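Amino acid ABC transporter, periplasmic amino acid-binding protein, putative (Streptococcus pneumoniae, PDB 4I62) binds L-arginine as the substrate-binding protein of an amino acid ABC transporter, probably a membrane-anchored lipoprotein that delivers its ligand to the permease. Local coordinates at residues N62-S67 / L83-M88; T77-E82 / K236-A241; N182-L187 / E207-L212. All blocks are in the same frame, centred on the assembly; numbering follows the deposited sequence. Where two conformers were deposited one is given.

Interaction 1: N62-S67 / L83-M88; sequences NQIVGS and LELSPM
Ile64 reaches across to Leu85 and Pro87 and makes every contact between 62-67 and 83-88. The tight part is made by two methyl groups on different branches. Ile64 CD1 rests on the flank of the proline ring, touching Pro87 CB and Pro87 CG at 3.8 Å each. Ile64 CG2 meets Leu85 tip to tip, 3.9 Å from Leu85 CD1. The first torsion of Ile64 (chi1 -63°) parts the two branches, with CG2 opposite the backbone N and CG1 beside it, and the extended second torsion (chi2 170°) carries CD1 out to the ring. These two strands are not paired with each other, and the CA atoms of Ile64 and Pro87 are 8.6 Å apart. The range 62-65 is half of a beta hairpin with strand 54-58, whereas 83-87 is an outermost strand of a parallel sheet, next to 40-45. Strand order 2-1-3 in that sheet fits the type II periplasmic binding protein fold. Helix 67-79 links the two strands along the chain, with Gly66 as its N-cap, and its Ile69 also packs on Ile64. The solvent side is looser: Pro87 is exposed, Ile64 and Leu85 are only partly covered, and just two residue pairs touch. Pro47, in a loop, touches both Ile64 and Pro87, and the side chain of Ile64 lies about 9 Å from the bound arginine.

Interaction 2: T77-E82 / K236-A241; sequences TELGVE and KELKEA
Glu78 brings the one flat side-chain group among the touching residues, yet neither face nor edge of its carboxylate meets 236-241. Its aliphatic CG does the touching instead, 4.1 Å from Ala241 O, after which the chain bends at chi2 (63°) and takes the acid group away toward a long, weak ion pair between Glu78 OE1 and Lys244 NZ. Ala241 O itself receives a hydrogen bond from Thr245 OG1. The buried part of the contact belongs to Leu79, whose two methyls go to different partners. Leu79 CD2 sits 3.6 Å from Ala241 CB, the closest approach of the contact. Leu79 CD1 lies 4.2 Å from Leu238 CD1, and these two leucine side chains cross at about a right angle. Just beyond Leu79 the chain turns out of its helix through a Schellman motif, with Gly80 at positive phi and Gly80 N bonded to Thr77 O at 3.1 Å. The end of helix 67-79 thus packs against the first turns of helix 236-251; Leu41 of strand 40-45 and Ile32 also touch Leu79, while Ile35 of helix 33-38 and Met231 of strand 226-232 cover Leu238.

Interaction 3: N182-L187 / E207-L212; sequences NLITDL and ENNPDL
Leu187 and Leu212 have the closest CA atoms of the two segments, still 8.6 Å apart, so side chains alone span the gap. The range 182-187 is regular helix, part of helix 180-188. Across from it, beyond the weakly bonded helical turn at 207-208, the chain makes a type I beta turn from Asn209 to Leu212, closed by a bond from Leu212 N to Asn209 O of 2.9 Å. Helix 180-188 packs on the mixed sheet of the type II periplasmic binding protein fold, and the turn leads into strand 212-214 of that sheet; Ile133 of strand 126-135 touches Ile184, Leu187 and Leu212 alike. Leu212 is the one residue of the turn side that touches both Ile184 and Leu187. It meets Leu187 tip to tip, with Leu212 CD2 3.9 Å from Leu187 CD2; CG opposite the backbone N (chi1 178°) directs the isobutyl group of Leu187 at Leu212. The other methyl, Leu212 CD1, comes within 4.2 Å of Ile184 CD1, and here the two side chains meet at a slant. Beside this apolar patch the turn is held by polar bonds: Asn209 OD1 accepts from Lys188 NZ, which also forms a salt bridge with Asp211 OD2, while Asn209 ND2 donates to Phe205 O. The amide is thereby gripped at both ends, and its nitrogen lies beside a methyl group, Asn209 ND2 being 4.3 Å from Ile184 CG2.

How the interactions relate
All three contacts are mainly apolar, with neither hydrogen bonds nor salt bridges between the paired segments; a carbonyl oxygen in interaction 2 and an amide nitrogen in interaction 3 also come into contact. Interaction 1 is a surface contact between strands of separate sheets; interactions 2 and 3 are buried and involve helices. Interactions 1 and 2 are neighbours in the chain: helix 67-79 follows the hairpin strand of the first, contributes its C-terminal end to the second and leads into strand 82-87. Interaction 3 is nested inside the long loop closed by interaction 2, yet lies on the opposite side of the chain's centre, about 38 Å away between centres. Lysines outside the segments, Lys244 and Lys188, pair with acids beside the two buried contacts.

Interaction 1: N62-S67 / L83-M88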
ATOM      1  N   ASN A  62      -7.800  -6.687  17.655  1.00 16.46           N
ATOM      2  CA  ASN A  62      -7.145  -6.110  16.490  1.00 14.87           C
ATOM      3  C   ASN A  62      -7.325  -4.603  16.421  1.00 14.83           C
ATOM      4  O   ASN A  62      -8.427  -4.092  16.643  1.00 17.33           O
ATOM      5  CB  ASN A  62      -7.697  -6.724  15.210  1.00 16.13           C
ATOM      6  CG  ASN A  62      -7.265  -8.153  15.030  1.00 15.18           C
ATOM      7  OD1 ASN A  62      -6.087  -8.468  15.166  1.00 20.58           O
ATOM      8  ND2 ASN A  62      -8.211  -9.035  14.707  1.00 14.91           N
ATOM      9  N   GLN A  63      -6.226  -3.908  16.136  1.00 12.49           N
ATOM     10  CA  GLN A  63      -6.208  -2.455  15.983  0.52 13.06           C
ATOM     11  C   GLN A  63      -5.514  -2.119  14.673  1.00 11.01           C
ATOM     12  O   GLN A  63      -4.520  -2.761  14.329  1.00 12.59           O
ATOM     13  CB  GLN A  63      -5.387  -1.841  17.118  0.52 14.10           C
ATOM     14  CG  GLN A  63      -6.067  -1.923  18.478  0.52 18.94           C
ATOM     15  CD  GLN A  63      -6.944  -0.723  18.740  0.52 25.71           C
ATOM     16  OE1 GLN A  63      -7.989  -0.557  18.114  0.52 28.26           O
ATOM     17  NE2 GLN A  63      -6.536   0.112  19.684  0.52 29.79           N
ATOM     18  N   ILE A  64      -6.014  -1.127  13.943  1.00 10.41           N
ATOM     19  CA  ILE A  64      -5.366  -0.672  12.715  1.00 10.01           C
ATOM     20  C   ILE A  64      -4.260   0.296  13.067  1.00  9.08           C
ATOM     21  O   ILE A  64      -4.509   1.333  13.713  1.00 11.37           O
ATOM     22  CB  ILE A  64      -6.370  -0.009  11.777  1.00 10.60           C
ATOM     23  CG1 ILE A  64      -7.427  -1.008  11.327  1.00 12.98           C
ATOM     24  CG2 ILE A  64      -5.665   0.558  10.539  1.00 11.84           C
ATOM     25  CD1 ILE A  64      -8.598  -0.387  10.577  1.00 17.17           C
ATOM     26  N   VAL A  65      -3.042  -0.024  12.630  1.00  9.32           N
ATOM     27  CA  VAL A  65      -1.858   0.753  12.945  1.00  9.86           C
ATOM     28  C   VAL A  65      -0.969   0.825  11.706  1.00  8.03           C
ATOM     29  O   VAL A  65      -1.197   0.112  10.731  1.00  9.22           O
ATOM     30  CB  VAL A  65      -1.058   0.102  14.108  1.00 11.09           C
ATOM     31  CG1 VAL A  65      -1.886   0.035  15.381  1.00 13.46           C
ATOM     32  CG2 VAL A  65      -0.581  -1.269  13.727  1.00 13.69           C
ATOM     33  N   GLY A  66       0.044   1.680  11.757  1.00  8.80           N
ATOM     34  CA  GLY A  66       1.076   1.720  10.733  1.00  9.02           C
ATOM     35  C   GLY A  66       1.511   3.137  10.381  1.00  8.24           C
ATOM     36  O   GLY A  66       0.934   4.134  10.866  1.00  8.45           O
ATOM     37  N   SER A  67       2.519   3.251   9.513  1.00  8.42           N
ATOM     38  CA  SER A  67       3.049   4.572   9.221  1.00  8.19           C
ATOM     39  C   SER A  67       2.042   5.478   8.523  1.00  7.92           C
ATOM     40  O   SER A  67       2.085   6.698   8.718  1.00  8.38           O
ATOM     41  CB  SER A  67       4.328   4.464   8.402  1.00  9.35           C
ATOM     42  OG  SER A  67       4.115   3.792   7.179  1.00  9.24           O
ATOM     43  N   LEU A  83      -9.577  12.320  13.553  1.00 11.73           N
ATOM     44  CA  LEU A  83      -9.343  11.321  12.505  1.00 11.17           C
ATOM     45  C   LEU A  83     -10.356  10.175  12.590  1.00 10.85           C
ATOM     46  O   LEU A  83     -10.580   9.622  13.654  1.00 12.47           O
ATOM     47  CB  LEU A  83      -7.946  10.746  12.659  1.00 11.00           C
ATOM     48  CG  LEU A  83      -7.575   9.603  11.700  1.00 11.21           C
ATOM     49  CD1 LEU A  83      -7.637  10.075  10.254  1.00 11.40           C
ATOM     50  CD2 LEU A  83      -6.221   9.063  12.028  1.00 11.87           C
ATOM     51  N   GLU A  84     -10.963   9.830  11.458  1.00 10.94           N
ATOM     52  CA  GLU A  84     -11.844   8.659  11.378  1.00 11.85           C
ATOM     53  C   GLU A  84     -11.324   7.754  10.268  1.00 11.02           C
ATOM     54  O   GLU A  84     -11.238   8.172   9.109  1.00 13.03           O
ATOM     55  CB  GLU A  84     -13.275   9.096  11.072  1.00 12.81           C
ATOM     56  CG  GLU A  84     -14.239   7.962  10.996  1.00 16.56           C
ATOM     57  CD  GLU A  84     -15.659   8.414  10.705  1.00 19.20           C
ATOM     58  OE1 GLU A  84     -16.201   9.200  11.500  1.00 22.01           O
ATOM     59  OE2 GLU A  84     -16.229   7.992   9.670  1.00 24.40           O
ATOM     60  N   LEU A  85     -10.944   6.524  10.614  1.00 11.12           N
ATOM     61  CA  LEU A  85     -10.548   5.559   9.611  1.00 10.81           C
ATOM     62  C   LEU A  85     -11.735   4.875   8.990  1.00 10.18           C
ATOM     63  O   LEU A  85     -12.732   4.609   9.659  1.00 13.40           O
ATOM     64  CB  LEU A  85      -9.628   4.520  10.211  1.00 11.70           C
ATOM     65  CG  LEU A  85      -8.342   5.037  10.817  1.00 13.27           C
ATOM     66  CD1 LEU A  85      -7.517   3.882  11.372  1.00 16.39           C
ATOM     67  CD2 LEU A  85      -7.533   5.905   9.832  1.00 14.03           C
ATOM     68  N   SER A  86     -11.612   4.557   7.707  1.00 10.64           N
ATOM     69  CA  SER A  86     -12.650   3.841   6.985  1.00 10.91           C
ATOM     70  C   SER A  86     -12.003   2.651   6.304  1.00 10.23           C
ATOM     71  O   SER A  86     -11.564   2.725   5.137  1.00 10.25           O
ATOM     72  CB  SER A  86     -13.274   4.764   5.947  1.00 12.93           C
ATOM     73  OG  SER A  86     -14.437   4.176   5.389  1.00 15.93           O
ATOM     74  N   PRO A  87     -11.843   1.547   7.035  1.00 11.59           N
ATOM     75  CA  PRO A  87     -11.201   0.372   6.430  1.00 11.74           C
ATOM     76  C   PRO A  87     -12.102  -0.301   5.408  1.00 10.59           C
ATOM     77  O   PRO A  87     -13.320  -0.395   5.617  1.00 12.49           O
ATOM     78  CB  PRO A  87     -10.919  -0.546   7.619  1.00 12.77           C
ATOM     79  CG  PRO A  87     -11.920  -0.169   8.665  1.00 15.31           C
ATOM     80  CD  PRO A  87     -12.215   1.310   8.445  1.00 13.17           C
ATOM     81  N   MET A  88     -11.490  -0.819   4.345  1.00 10.59           N
ATOM     82  CA  MET A  88     -12.241  -1.438   3.277  1.00 11.11           C
ATOM     83  C   MET A  88     -11.287  -2.209   2.390  1.00 10.36           C
ATOM     84  O   MET A  88     -10.077  -2.130   2.562  1.00 10.82           O
ATOM     85  CB  MET A  88     -13.003  -0.376   2.504  1.00 12.25           C
ATOM     86  CG  MET A  88     -12.094   0.609   1.780  1.00 12.72           C
ATOM     87  SD  MET A  88     -12.980   1.987   1.002  1.00 13.99           S
ATOM     88  CE  MET A  88     -13.611   2.881   2.391  1.00 15.44           C
TER

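Interaction 2: T77-E82 / K236-A241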
ATOM      1  N   THR A  77      -4.344  16.482  12.819  1.00 12.55           N
ATOM      2  CA  THR A  77      -3.877  17.463  13.812  1.00 13.86           C
ATOM      3  C   THR A  77      -3.645  18.821  13.126  1.00 13.77           C
ATOM      4  O   THR A  77      -4.048  19.879  13.650  1.00 15.04           O
ATOM      5  CB  THR A  77      -2.553  16.986  14.472  1.00 16.47           C
ATOM      6  OG1 THR A  77      -2.814  15.809  15.250  1.00 19.00           O
ATOM      7  CG2 THR A  77      -1.969  18.069  15.371  1.00 18.86           C
ATOM      8  N   GLU A  78      -3.006  18.815  11.953  1.00 13.56           N
ATOM      9  CA  GLU A  78      -2.781  20.039  11.167  1.00 14.07           C
ATOM     10  C   GLU A  78      -4.089  20.760  10.845  1.00 13.42           C
ATOM     11  O   GLU A  78      -4.151  21.991  10.931  1.00 16.30           O
ATOM     12  CB  GLU A  78      -2.003  19.724   9.875  1.00 14.88           C
ATOM     13  CG  GLU A  78      -1.833  20.915   8.926  1.00 17.23           C
ATOM     14  CD  GLU A  78      -1.030  22.039   9.539  1.00 26.10           C
ATOM     15  OE1 GLU A  78      -0.100  21.749  10.330  1.00 30.40           O
ATOM     16  OE2 GLU A  78      -1.323  23.221   9.228  1.00 26.89           O
ATOM     17  N   LEU A  79      -5.129  19.997  10.514  1.00 12.78           N
ATOM     18  CA  LEU A  79      -6.431  20.542  10.174  1.00 13.30           C
ATOM     19  C   LEU A  79      -7.288  20.875  11.401  1.00 13.94           C
ATOM     20  O   LEU A  79      -8.343  21.489  11.268  1.00 16.08           O
ATOM     21  CB  LEU A  79      -7.184  19.531   9.321  1.00 13.18           C
ATOM     22  CG  LEU A  79      -6.598  19.252   7.929  1.00 13.00           C
ATOM     23  CD1 LEU A  79      -7.278  18.059   7.254  1.00 14.87           C
ATOM     24  CD2 LEU A  79      -6.739  20.475   7.056  1.00 16.69           C
ATOM     25  N   GLY A  80      -6.860  20.467  12.594  1.00 13.59           N
ATOM     26  CA  GLY A  80      -7.626  20.695  13.817  1.00 15.50           C
ATOM     27  C   GLY A  80      -8.896  19.859  13.935  1.00 15.05           C
ATOM     28  O   GLY A  80      -9.868  20.293  14.575  1.00 15.86           O
ATOM     29  N   VAL A  81      -8.896  18.658  13.361  1.00 13.30           N
ATOM     30  CA  VAL A  81     -10.078  17.792  13.332  1.00 12.29           C
ATOM     31  C   VAL A  81      -9.747  16.415  13.860  1.00 12.56           C
ATOM     32  O   VAL A  81      -8.588  16.025  13.966  1.00 12.98           O
ATOM     33  CB  VAL A  81     -10.709  17.689  11.911  1.00 13.27           C
ATOM     34  CG1 VAL A  81     -11.113  19.059  11.395  1.00 15.08           C
ATOM     35  CG2 VAL A  81      -9.730  17.008  10.900  1.00 13.28           C
ATOM     36  N   GLU A  82     -10.801  15.663  14.162  1.00 12.64           N
ATOM     37  CA  GLU A  82     -10.649  14.266  14.542  1.00 12.96           C
ATOM     38  C   GLU A  82     -10.311  13.391  13.328  1.00 12.60           C
ATOM     39  O   GLU A  82     -10.710  13.696  12.219  1.00 15.42           O
ATOM     40  CB  GLU A  82     -11.934  13.741  15.179  1.00 13.87           C
ATOM     41  CG  GLU A  82     -12.465  14.591  16.325  1.00 16.14           C
ATOM     42  CD  GLU A  82     -11.631  14.470  17.581  1.00 16.08           C
ATOM     43  OE1 GLU A  82     -10.707  13.646  17.591  1.00 16.85           O
ATOM     44  OE2 GLU A  82     -11.904  15.186  18.560  1.00 16.94           O
ATOM     45  N   LYS A 236      -7.481  22.203  -3.656  1.00 12.34           N
ATOM     46  CA  LYS A 236      -6.186  22.841  -3.493  1.00 12.17           C
ATOM     47  C   LYS A 236      -5.793  23.061  -2.050  1.00 11.36           C
ATOM     48  O   LYS A 236      -4.642  22.802  -1.672  1.00 10.79           O
ATOM     49  CB  LYS A 236      -6.169  24.177  -4.220  1.00 14.80           C
ATOM     50  CG  LYS A 236      -4.832  24.904  -4.062  1.00 15.30           C
ATOM     51  CD  LYS A 236      -4.818  26.185  -4.826  1.00 17.56           C
ATOM     52  CE  LYS A 236      -3.476  26.895  -4.716  1.00 18.40           C
ATOM     53  NZ  LYS A 236      -3.410  28.122  -5.584  1.00 23.42           N
ATOM     54  N   GLU A 237      -6.723  23.580  -1.243  1.00 11.62           N
ATOM     55  CA  GLU A 237      -6.353  23.857   0.143  1.00 11.26           C
ATOM     56  C   GLU A 237      -6.137  22.591   0.973  1.00 11.32           C
ATOM     57  O   GLU A 237      -5.285  22.582   1.889  1.00 11.63           O
ATOM     58  CB  GLU A 237      -7.338  24.813   0.810  1.00 12.54           C
ATOM     59  CG  GLU A 237      -7.243  26.191   0.212  1.00 14.67           C
ATOM     60  CD  GLU A 237      -8.209  27.180   0.814  1.00 18.25           C
ATOM     61  OE1 GLU A 237      -9.119  26.746   1.592  1.00 20.92           O
ATOM     62  OE2 GLU A 237      -8.055  28.361   0.444  1.00 16.94           O
ATOM     63  N   LEU A 238      -6.903  21.547   0.678  1.00 10.82           N
ATOM     64  CA  LEU A 238      -6.669  20.265   1.323  1.00 10.95           C
ATOM     65  C   LEU A 238      -5.293  19.716   0.927  1.00 10.38           C
ATOM     66  O   LEU A 238      -4.508  19.261   1.796  1.00 11.02           O
ATOM     67  CB  LEU A 238      -7.780  19.260   0.961  1.00 11.45           C
ATOM     68  CG  LEU A 238      -7.667  17.871   1.588  1.00 11.41           C
ATOM     69  CD1 LEU A 238      -7.523  17.901   3.088  1.00 12.93           C
ATOM     70  CD2 LEU A 238      -8.861  17.049   1.159  1.00 12.22           C
ATOM     71  N   LYS A 239      -4.959  19.812  -0.356  1.00  9.40           N
ATOM     72  CA  LYS A 239      -3.635  19.402  -0.830  0.58  9.56           C
ATOM     73  C   LYS A 239      -2.543  20.180  -0.091  1.00  9.38           C
ATOM     74  O   LYS A 239      -1.504  19.620   0.290  1.00  9.78           O
ATOM     75  CB  LYS A 239      -3.506  19.551  -2.365  0.58 10.40           C
ATOM     76  CG  LYS A 239      -2.107  19.188  -2.940  0.58 10.99           C
ATOM     77  CD  LYS A 239      -2.076  19.078  -4.474  0.58 12.38           C
ATOM     78  CE  LYS A 239      -0.642  19.116  -5.041  0.58 12.58           C
ATOM     79  NZ  LYS A 239       0.321  18.106  -4.459  0.58 11.98           N
ATOM     80  N   GLU A 240      -2.745  21.489   0.099  1.00 10.20           N
ATOM     81  CA  GLU A 240      -1.755  22.292   0.845  1.00 10.40           C
ATOM     82  C   GLU A 240      -1.511  21.737   2.252  1.00 10.50           C
ATOM     83  O   GLU A 240      -0.350  21.637   2.716  1.00 11.30           O
ATOM     84  CB  GLU A 240      -2.178  23.762   0.923  1.00 12.51           C
ATOM     85  CG  GLU A 240      -1.290  24.538   1.918  1.00 14.67           C
ATOM     86  CD  GLU A 240      -1.671  25.989   2.056  1.00 17.93           C
ATOM     87  OE1 GLU A 240      -2.742  26.384   1.538  1.00 21.88           O
ATOM     88  OE2 GLU A 240      -0.891  26.744   2.673  1.00 21.26           O
ATOM     89  N   ALA A 241      -2.594  21.471   2.967  1.00 10.78           N
ATOM     90  CA  ALA A 241      -2.453  20.949   4.304  1.00 12.33           C
ATOM     91  C   ALA A 241      -1.722  19.617   4.330  1.00 10.89           C
ATOM     92  O   ALA A 241      -0.859  19.400   5.204  1.00 11.44           O
ATOM     93  CB  ALA A 241      -3.813  20.841   4.982  1.00 14.24           C
TER

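Interaction 3: N182-L187 / E207-L212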
ATOM      1  N   ASN A 182      -4.921 -13.450   1.546  1.00 11.12           N
ATOM      2  CA  ASN A 182      -5.318 -14.591   0.752  1.00 11.26           C
ATOM      3  C   ASN A 182      -4.300 -14.908  -0.344  1.00 10.12           C
ATOM      4  O   ASN A 182      -4.128 -16.074  -0.695  1.00 10.75           O
ATOM      5  CB  ASN A 182      -6.741 -14.414   0.228  1.00 15.36           C
ATOM      6  CG  ASN A 182      -7.792 -14.521   1.344  1.00 18.88           C
ATOM      7  OD1 ASN A 182      -7.534 -15.125   2.391  1.00 24.39           O
ATOM      8  ND2 ASN A 182      -8.978 -13.981   1.110  1.00 19.87           N
ATOM      9  N   LEU A 183      -3.597 -13.899  -0.840  1.00  9.49           N
ATOM     10  CA  LEU A 183      -2.476 -14.145  -1.767  1.00  9.35           C
ATOM     11  C   LEU A 183      -1.388 -14.921  -1.048  1.00  7.99           C
ATOM     12  O   LEU A 183      -0.787 -15.858  -1.617  1.00  8.87           O
ATOM     13  CB  LEU A 183      -1.910 -12.819  -2.297  1.00  9.29           C
ATOM     14  CG  LEU A 183      -2.839 -12.120  -3.296  1.00  9.93           C
ATOM     15  CD1 LEU A 183      -2.447 -10.639  -3.515  1.00 11.30           C
ATOM     16  CD2 LEU A 183      -2.872 -12.848  -4.630  1.00 12.07           C
ATOM     17  N   ILE A 184      -1.082 -14.531   0.193  1.00  7.99           N
ATOM     18  CA  ILE A 184      -0.061 -15.252   0.957  1.00  8.97           C
ATOM     19  C   ILE A 184      -0.484 -16.700   1.207  1.00  8.62           C
ATOM     20  O   ILE A 184       0.320 -17.614   1.043  1.00  9.73           O
ATOM     21  CB  ILE A 184       0.263 -14.492   2.263  1.00  9.46           C
ATOM     22  CG1 ILE A 184       0.945 -13.143   1.955  1.00 11.74           C
ATOM     23  CG2 ILE A 184       1.095 -15.329   3.242  1.00 11.44           C
ATOM     24  CD1 ILE A 184       2.328 -13.282   1.367  1.00 12.87           C
ATOM     25  N   THR A 185      -1.746 -16.918   1.560  1.00 10.11           N
ATOM     26  CA  THR A 185      -2.240 -18.284   1.730  1.00 11.27           C
ATOM     27  C   THR A 185      -2.139 -19.096   0.429  1.00 10.21           C
ATOM     28  O   THR A 185      -1.714 -20.263   0.459  1.00 11.46           O
ATOM     29  CB  THR A 185      -3.689 -18.247   2.232  1.00 13.86           C
ATOM     30  OG1 THR A 185      -3.712 -17.573   3.495  1.00 17.06           O
ATOM     31  CG2 THR A 185      -4.254 -19.639   2.389  1.00 16.46           C
ATOM     32  N   ASP A 186      -2.461 -18.499  -0.709  1.00 10.39           N
ATOM     33  CA  ASP A 186      -2.368 -19.207  -1.977  1.00 10.33           C
ATOM     34  C   ASP A 186      -0.913 -19.519  -2.337  1.00  9.07           C
ATOM     35  O   ASP A 186      -0.624 -20.575  -2.918  1.00 10.59           O
ATOM     36  CB  ASP A 186      -2.956 -18.376  -3.115  1.00 11.99           C
ATOM     37  CG  ASP A 186      -4.436 -18.525  -3.277  1.00 19.53           C
ATOM     38  OD1 ASP A 186      -5.084 -19.182  -2.442  1.00 23.52           O
ATOM     39  OD2 ASP A 186      -4.947 -17.956  -4.269  1.00 27.15           O
ATOM     40  N   LEU A 187       0.014 -18.631  -1.991  1.00  8.65           N
ATOM     41  CA  LEU A 187       1.421 -18.881  -2.247  1.00  7.76           C
ATOM     42  C   LEU A 187       1.928 -20.026  -1.364  1.00  8.78           C
ATOM     43  O   LEU A 187       2.615 -20.952  -1.839  1.00  9.98           O
ATOM     44  CB  LEU A 187       2.221 -17.613  -1.995  1.00  7.91           C
ATOM     45  CG  LEU A 187       3.739 -17.735  -2.177  1.00  8.62           C
ATOM     46  CD1 LEU A 187       4.113 -18.124  -3.609  1.00  9.97           C
ATOM     47  CD2 LEU A 187       4.409 -16.419  -1.806  1.00  9.36           C
ATOM     48  N   GLU A 207       9.172 -11.557   6.950  1.00 12.97           N
ATOM     49  CA  GLU A 207       9.508 -11.539   8.385  1.00 14.84           C
ATOM     50  C   GLU A 207       8.641 -12.478   9.205  1.00 13.90           C
ATOM     51  O   GLU A 207       9.097 -13.065  10.204  1.00 17.32           O
ATOM     52  CB  GLU A 207       9.354 -10.135   8.994  1.00 16.43           C
ATOM     53  CG  GLU A 207      10.357  -9.093   8.515  1.00 18.91           C
ATOM     54  CD  GLU A 207      11.680  -9.171   9.246  1.00 22.08           C
ATOM     55  OE1 GLU A 207      11.827 -10.046  10.137  1.00 24.17           O
ATOM     56  OE2 GLU A 207      12.566  -8.340   8.946  1.00 22.83           O
ATOM     57  N   ASN A 208       7.376 -12.593   8.811  1.00 12.57           N
ATOM     58  CA  ASN A 208       6.433 -13.401   9.575  1.00 13.20           C
ATOM     59  C   ASN A 208       6.180 -14.772   8.976  1.00 13.33           C
ATOM     60  O   ASN A 208       5.379 -15.544   9.530  1.00 15.08           O
ATOM     61  CB  ASN A 208       5.118 -12.655   9.747  1.00 15.32           C
ATOM     62  CG  ASN A 208       5.272 -11.457  10.618  1.00 14.68           C
ATOM     63  OD1 ASN A 208       6.054 -11.471  11.561  1.00 16.54           O
ATOM     64  ND2 ASN A 208       4.546 -10.396  10.299  1.00 14.78           N
ATOM     65  N   ASN A 209       6.883 -15.087   7.894  1.00 12.92           N
ATOM     66  CA  ASN A 209       6.677 -16.334   7.178  1.00 11.74           C
ATOM     67  C   ASN A 209       8.004 -16.880   6.684  1.00 13.06           C
ATOM     68  O   ASN A 209       8.389 -16.668   5.520  1.00 12.97           O
ATOM     69  CB  ASN A 209       5.740 -16.132   5.985  1.00 12.70           C
ATOM     70  CG  ASN A 209       4.331 -15.751   6.416  1.00 13.14           C
ATOM     71  OD1 ASN A 209       3.561 -16.616   6.862  1.00 14.63           O
ATOM     72  ND2 ASN A 209       3.999 -14.460   6.357  1.00 13.01           N
ATOM     73  N   PRO A 210       8.727 -17.577   7.543  1.00 14.22           N
ATOM     74  CA  PRO A 210      10.073 -18.048   7.184  1.00 15.91           C
ATOM     75  C   PRO A 210      10.071 -19.152   6.124  1.00 12.63           C
ATOM     76  O   PRO A 210      11.145 -19.527   5.631  1.00 15.41           O
ATOM     77  CB  PRO A 210      10.621 -18.580   8.510  1.00 20.82           C
ATOM     78  CG  PRO A 210       9.397 -18.928   9.307  1.00 22.68           C
ATOM     79  CD  PRO A 210       8.397 -17.877   8.947  1.00 18.16           C
ATOM     80  N   ASP A 211       8.890 -19.629   5.731  1.00 12.39           N
ATOM     81  CA  ASP A 211       8.738 -20.517   4.587  1.00 12.21           C
ATOM     82  C   ASP A 211       8.815 -19.780   3.240  1.00 10.16           C
ATOM     83  O   ASP A 211       8.873 -20.427   2.190  1.00 10.69           O
ATOM     84  CB  ASP A 211       7.396 -21.256   4.714  1.00 13.03           C
ATOM     85  CG  ASP A 211       6.210 -20.303   5.005  1.00 14.15           C
ATOM     86  OD1 ASP A 211       6.265 -19.516   5.970  1.00 16.97           O
ATOM     87  OD2 ASP A 211       5.214 -20.366   4.262  1.00 16.72           O
ATOM     88  N   LEU A 212       8.792 -18.447   3.275  1.00  9.73           N
ATOM     89  CA  LEU A 212       8.794 -17.612   2.088  1.00  8.91           C
ATOM     90  C   LEU A 212      10.082 -16.802   2.012  1.00  9.03           C
ATOM     91  O   LEU A 212      10.825 -16.675   3.002  1.00 10.50           O
ATOM     92  CB  LEU A 212       7.603 -16.647   2.158  1.00  8.92           C
ATOM     93  CG  LEU A 212       6.219 -17.310   2.295  1.00  9.35           C
ATOM     94  CD1 LEU A 212       5.092 -16.271   2.258  1.00 10.46           C
ATOM     95  CD2 LEU A 212       5.975 -18.373   1.217  1.00  9.82           C
TER